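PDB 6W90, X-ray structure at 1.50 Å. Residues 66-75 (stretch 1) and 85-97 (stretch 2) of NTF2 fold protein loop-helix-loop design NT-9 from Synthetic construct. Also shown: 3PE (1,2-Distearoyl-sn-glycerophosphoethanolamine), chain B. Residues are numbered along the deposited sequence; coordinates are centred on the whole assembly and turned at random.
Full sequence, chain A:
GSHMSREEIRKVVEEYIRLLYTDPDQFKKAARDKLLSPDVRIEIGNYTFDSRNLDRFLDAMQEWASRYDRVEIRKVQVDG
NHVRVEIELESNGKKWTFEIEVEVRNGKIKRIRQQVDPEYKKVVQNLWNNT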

# COMPACT_ATOMS: atom_id res chain seq x y z
N SER A 66 -5.95 -12.65 1.22
CA SER A 66 -6.12 -13.98 1.78
C SER A 66 -5.04 -14.93 1.29
O SER A 66 -4.94 -16.05 1.80
N ARG A 67 -4.18 -14.48 0.36
CA ARG A 67 -3.12 -15.34 -0.12
C ARG A 67 -2.03 -15.62 0.90
O ARG A 67 -1.25 -16.53 0.68
N TYR A 68 -1.91 -14.83 1.97
CA TYR A 68 -0.75 -14.90 2.84
C TYR A 68 -1.06 -15.40 4.25
O TYR A 68 -2.09 -15.04 4.82
N ASP A 69 -0.12 -16.18 4.80
CA ASP A 69 -0.22 -16.70 6.15
C ASP A 69 0.25 -15.71 7.20
O ASP A 69 -0.16 -15.79 8.36
N ARG A 70 1.23 -14.88 6.84
CA ARG A 70 1.91 -13.99 7.75
C ARG A 70 2.22 -12.70 7.04
O ARG A 70 2.66 -12.71 5.90
N VAL A 71 2.04 -11.59 7.74
CA VAL A 71 2.32 -10.26 7.22
C VAL A 71 3.03 -9.52 8.34
O VAL A 71 2.52 -9.47 9.46
N GLU A 72 4.22 -8.98 8.06
CA GLU A 72 4.99 -8.28 9.08
C GLU A 72 5.69 -7.07 8.48
O GLU A 72 6.28 -7.18 7.40
N ILE A 73 5.71 -5.97 9.21
CA ILE A 73 6.48 -4.79 8.82
C ILE A 73 7.93 -5.04 9.19
O ILE A 73 8.25 -5.25 10.37
N ARG A 74 8.81 -4.97 8.20
CA ARG A 74 10.22 -5.23 8.44
C ARG A 74 11.08 -3.99 8.51
O ARG A 74 12.20 -4.06 9.05
N LYS A 75 10.61 -2.87 7.95
CA LYS A 75 11.38 -1.64 7.94
C LYS A 75 10.43 -0.46 7.85
O LYS A 75 9.52 -0.45 7.02
N VAL A 85 8.52 2.10 3.67
CA VAL A 85 7.95 0.98 4.41
C VAL A 85 8.23 -0.31 3.66
O VAL A 85 7.99 -0.38 2.46
N GLU A 86 8.75 -1.32 4.36
CA GLU A 86 8.88 -2.66 3.78
C GLU A 86 8.06 -3.64 4.61
O GLU A 86 8.16 -3.67 5.84
N ILE A 87 7.22 -4.39 3.92
CA ILE A 87 6.35 -5.38 4.54
C ILE A 87 6.68 -6.73 3.94
O ILE A 87 6.81 -6.86 2.72
N GLU A 88 6.86 -7.72 4.79
CA GLU A 88 7.13 -9.07 4.34
C GLU A 88 5.85 -9.89 4.44
O GLU A 88 5.13 -9.82 5.43
N LEU A 89 5.55 -10.62 3.37
CA LEU A 89 4.35 -11.44 3.24
C LEU A 89 4.82 -12.85 3.01
O LEU A 89 5.73 -13.08 2.21
N GLU A 90 4.27 -13.80 3.76
CA GLU A 90 4.76 -15.15 3.68
C GLU A 90 3.62 -16.13 3.50
O GLU A 90 2.54 -15.97 4.08
N SER A 91 3.90 -17.18 2.75
CA SER A 91 2.99 -18.31 2.64
C SER A 91 3.82 -19.56 2.38
O SER A 91 4.52 -19.62 1.37
N ASN A 92 3.77 -20.52 3.28
CA ASN A 92 4.41 -21.82 3.10
C ASN A 92 5.81 -21.75 2.50
O ASN A 92 6.12 -22.37 1.49
N GLY A 93 6.68 -21.00 3.17
CA GLY A 93 8.07 -20.94 2.79
C GLY A 93 8.37 -20.03 1.61
O GLY A 93 9.53 -19.98 1.18
N LYS A 94 7.35 -19.38 1.04
CA LYS A 94 7.52 -18.34 0.04
C LYS A 94 7.42 -16.98 0.73
O LYS A 94 6.56 -16.76 1.59
N LYS A 95 8.31 -16.07 0.36
CA LYS A 95 8.38 -14.76 0.98
C LYS A 95 8.34 -13.71 -0.10
O LYS A 95 9.08 -13.80 -1.08
N TRP A 96 7.44 -12.75 0.06
CA TRP A 96 7.33 -11.61 -0.83
C TRP A 96 7.66 -10.37 -0.04
O TRP A 96 7.31 -10.27 1.14
N THR A 97 8.33 -9.42 -0.67
CA THR A 97 8.63 -8.17 -0.01
C THR A 97 7.91 -7.05 -0.74
O THR A 97 8.15 -6.84 -1.94

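Strands 70-75 and 85-91 pair antiparallel, and the alternation of the two backbones sorts their side chains onto two faces of the sheet, one apolar and one charged. Val71, Ile73, Ile87 and Leu89 share the apolar face. Val71 (chi1 t) sits across from Leu89 in a non-hydrogen-bonded pair, where the CA atoms approach to 4.6 Å; Val71 CG1 lies 3.6 Å from Ile87 CG2 and, like Val71 CG2, 3.7 Å from Leu89 CD2. Ile73 and Ile87 form the next such pair. Both adopt the m, t rotamer, and their contact is looser, with Ile73 CG1 4.1 Å from Ile87 CG1.

Tyr68, in the loop preceding the first strand, extends this apolar row. Its CA-to-CB bond points sideways, but chi1 in the m well (-51°) lays the ring against Leu89, also m at chi1. Leu89 CB stands over one ring face, 3.9 Å from the centroid of the Tyr68 ring and 20° off the normal, a CH-pi contact. Trp96 (chi1 m), whose CA-to-CB bond points toward the first stretch, meets the edge of the same tyrosine with its face; the pair is an offset edge-to-face arrangement with planes at 69° and Tyr68 CE1 3.7 Å from Trp96 CE3. Backbone hydrogen bonds between Leu89 and Trp96 in both directions hold these two residues side by side.

The phospholipid 3PE borders this cluster. Its phosphate oxygen O12 accepts a hydrogen bond from Thr97 N at 2.9 Å, while its ester oxygen O32 lies 3.4 Å from Leu89 CD1. The chain carbon C36 also approaches the Tyr68 ring.

The other face carries Arg70, Glu72, Lys75, Glu86, Glu88 and Glu90. Arg70 and Glu72 are joined within their own strand by a nearly linear salt bridge, Arg70 NE to Glu72 OE2 at 2.7 Å. The same Arg70 NE forms a long salt bridge to Glu90 OE1, at 3.8 Å, so the arginine lies near two carboxylates that approach each other closely, Glu72 OE2 being 3.6 Å from Glu90 OE1. Its positive charge can offset part of their repulsion.

Arg74 lies at the bulge where the register shifts by one residue. Its CA-to-CB bond points sideways, yet three successive m torsions fold the chain back so that Arg74 NH1 donates a very short hydrogen bond of 2.4 Å to Glu88 OE1, part of a salt bridge. The extended t, t conformation of Glu88 carries its carboxylate to the edge of the guanidinium. Farther along, Lys75 CE packs 3.4 Å from Glu86 OE1, although the end of the lysine leads away from the second strand.

At the opposite end, near the type I' turn from Ser91 to Lys94, Asp69 (chi1 m) brings its carboxylate toward the turn. A water donates to Asp69 OD2 at 2.5 Å and accepts from Asn92 N at 2.9 Å, bridging the two stretches.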

# COMPACT_ATOMS: atom_id res chain seq x y z
CB SER A 66 -7.52 -14.51 1.48
OG SER A 66 -7.89 -14.27 0.15
CB ARG A 67 -2.42 -14.75 -1.34
CG ARG A 67 -3.32 -14.54 -2.52
CD ARG A 67 -2.56 -13.94 -3.69
NE ARG A 67 -3.37 -13.90 -4.91
CZ ARG A 67 -2.93 -13.54 -6.11
NH1 ARG A 67 -1.66 -13.17 -6.28
NH2 ARG A 67 -3.76 -13.55 -7.14
CB TYR A 68 -0.09 -13.53 2.97
CG TYR A 68 0.14 -12.96 1.64
CD1 TYR A 68 1.13 -13.46 0.82
CD2 TYR A 68 -0.67 -11.95 1.15
CE1 TYR A 68 1.31 -12.94 -0.45
CE2 TYR A 68 -0.50 -11.42 -0.08
CZ TYR A 68 0.48 -11.91 -0.89
OH TYR A 68 0.62 -11.36 -2.15
CB ASP A 69 0.67 -17.92 6.33
CG ASP A 69 0.07 -19.16 5.82
OD1 ASP A 69 -1.09 -19.41 6.18
OD2 ASP A 69 0.78 -19.86 5.07
CB ARG A 70 3.24 -14.57 8.20
CG ARG A 70 3.49 -14.64 9.59
CD ARG A 70 4.79 -15.40 9.74
NE ARG A 70 5.49 -14.82 10.86
CZ ARG A 70 5.49 -15.34 12.08
NH1 ARG A 70 4.85 -16.47 12.34
NH2 ARG A 70 6.14 -14.70 13.04
CB VAL A 71 1.03 -9.54 6.77
CG1 VAL A 71 1.39 -8.16 6.35
CG2 VAL A 71 0.36 -10.31 5.70
CB GLU A 72 6.07 -9.18 9.70
CG GLU A 72 5.65 -10.55 10.17
CD GLU A 72 6.82 -11.33 10.73
OE1 GLU A 72 7.66 -10.72 11.43
OE2 GLU A 72 6.91 -12.55 10.44
CB ILE A 73 5.95 -3.53 9.52
CG1 ILE A 73 4.50 -3.27 9.16
CG2 ILE A 73 6.82 -2.38 9.11
CD1 ILE A 73 3.90 -2.15 9.97
CB ARG A 74 10.82 -6.11 7.33
CG ARG A 74 10.36 -7.57 7.31
CD ARG A 74 10.76 -8.39 8.53
NE ARG A 74 12.21 -8.41 8.71
CZ ARG A 74 13.04 -9.30 8.16
NH1 ARG A 74 12.57 -10.27 7.40
NH2 ARG A 74 14.35 -9.21 8.39
CB LYS A 75 12.36 -1.63 6.76
CG LYS A 75 13.17 -0.37 6.55
CD LYS A 75 14.33 -0.67 5.60
CE LYS A 75 14.34 0.26 4.41
NZ LYS A 75 15.02 1.56 4.75
CB VAL A 85 6.43 1.16 4.59
CG1 VAL A 85 5.79 -0.03 5.32
CG2 VAL A 85 6.20 2.42 5.40
CB GLU A 86 10.31 -3.15 3.74
CG GLU A 86 11.22 -2.38 2.85
CD GLU A 86 12.63 -2.97 2.88
OE1 GLU A 86 13.56 -2.29 2.37
OE2 GLU A 86 12.82 -4.09 3.42
CB ILE A 87 4.87 -5.04 4.32
CG1 ILE A 87 4.53 -3.73 5.04
CG2 ILE A 87 4.03 -6.14 4.92
CD1 ILE A 87 3.20 -3.19 4.68
CB GLU A 88 8.25 -9.62 5.18
CG GLU A 88 8.71 -10.97 4.92
CD GLU A 88 9.84 -11.24 5.89
OE1 GLU A 88 10.91 -10.64 5.66
OE2 GLU A 88 9.61 -11.97 6.90
CB LEU A 89 3.50 -10.96 2.08
CG LEU A 89 3.31 -9.46 1.91
CD1 LEU A 89 2.85 -9.13 0.48
CD2 LEU A 89 2.28 -9.07 2.84
CB GLU A 90 5.47 -15.59 4.93
CG GLU A 90 6.61 -14.76 5.39
CD GLU A 90 7.29 -15.42 6.58
OE1 GLU A 90 7.42 -14.76 7.63
OE2 GLU A 90 7.65 -16.62 6.45
CB SER A 91 2.00 -18.09 1.50
OG SER A 91 1.18 -19.23 1.32
CB ASN A 92 3.51 -22.72 2.26
CG ASN A 92 3.96 -24.13 2.25
OD1 ASN A 92 4.47 -24.66 3.25
ND2 ASN A 92 3.78 -24.78 1.12
CB LYS A 94 6.46 -18.43 -1.06
CG LYS A 94 6.50 -19.66 -1.93
CD LYS A 94 5.54 -19.57 -3.11
CE LYS A 94 5.53 -20.88 -3.87
NZ LYS A 94 4.86 -20.77 -5.20
CB LYS A 95 9.66 -14.65 1.80
CG LYS A 95 9.78 -13.42 2.61
CD LYS A 95 10.96 -13.59 3.60
CE LYS A 95 10.64 -14.54 4.77
NZ LYS A 95 11.81 -15.32 5.32
CB TRP A 96 5.95 -11.44 -1.44
CG TRP A 96 5.61 -12.46 -2.39
CD1 TRP A 96 5.76 -12.41 -3.72
CD2 TRP A 96 5.05 -13.74 -2.09
NE1 TRP A 96 5.34 -13.58 -4.30
CE2 TRP A 96 4.91 -14.42 -3.31
CE3 TRP A 96 4.67 -14.38 -0.90
CZ2 TRP A 96 4.38 -15.69 -3.38
CZ3 TRP A 96 4.15 -15.63 -0.97
CH2 TRP A 96 4.00 -16.28 -2.21
CB THR A 97 10.12 -7.91 0.07
OG1 THR A 97 10.76 -9.10 0.54
CG2 THR A 97 10.35 -6.78 1.04
P 3PE B . 8.69 -10.01 -4.48
N 3PE B . 10.77 -6.59 -6.23
O11 3PE B . 7.24 -9.27 -4.20
O12 3PE B . 9.30 -10.44 -3.17
O13 3PE B . 9.73 -8.90 -5.13
O14 3PE B . 8.58 -11.16 -5.48
C11 3PE B . 10.27 -7.90 -4.29
C12 3PE B . 11.37 -7.15 -5.03
C1 3PE B . 6.51 -8.86 -5.32
C2 3PE B . 5.11 -8.37 -4.92
C3 3PE B . 5.30 -7.52 -3.66
O31 3PE B . 4.18 -6.74 -3.38
O32 3PE B . 3.10 -8.65 -2.91
C31 3PE B . 3.04 -7.48 -3.04
C32 3PE B . 1.71 -6.75 -2.85
C33 3PE B . 0.67 -7.57 -2.10
C34 3PE B . -0.14 -6.58 -1.27
C35 3PE B . -1.47 -7.15 -0.80
C36 3PE B . -1.45 -7.27 0.72
C37 3PE B . -1.68 -5.92 1.41
C38 3PE B . -0.41 -5.09 1.57
C39 3PE B . -0.43 -4.23 2.84
C3A 3PE B . -1.46 -3.10 2.76
C3B 3PE B . -1.24 -2.04 3.86
C3C 3PE B . -0.57 -0.80 3.26
C3D 3PE B . -0.62 0.38 4.23
C3E 3PE B . 0.24 1.52 3.68
C3F 3PE B . 0.60 2.52 4.78
C3G 3PE B . 1.53 3.62 4.24
C3H 3PE B . 2.43 4.25 5.31
C3I 3PE B . 1.71 5.28 6.19
O21 3PE B . 4.59 -7.60 -5.97
O22 3PE B . 2.80 -8.98 -6.30
C21 3PE B . 3.43 -8.03 -6.66
C22 3PE B . 3.01 -7.23 -7.91
C23 3PE B . 1.69 -6.46 -7.73
C24 3PE B . 1.86 -5.21 -6.85
C25 3PE B . 0.51 -4.54 -6.54
C26 3PE B . 0.70 -3.67 -5.29
C27 3PE B . -0.60 -3.08 -4.75
C28 3PE B . -0.35 -2.31 -3.45
C29 3PE B . 0.15 -0.86 -3.62
C2A 3PE B . 0.07 -0.07 -2.30
C2B 3PE B . -1.15 0.85 -2.19
C2C 3PE B . -1.42 1.25 -0.74
C2D 3PE B . -2.92 1.46 -0.56
C2E 3PE B . -3.27 2.06 0.80
C2F 3PE B . -3.40 0.96 1.85
O HOH W 1 2.91 -20.56 6.07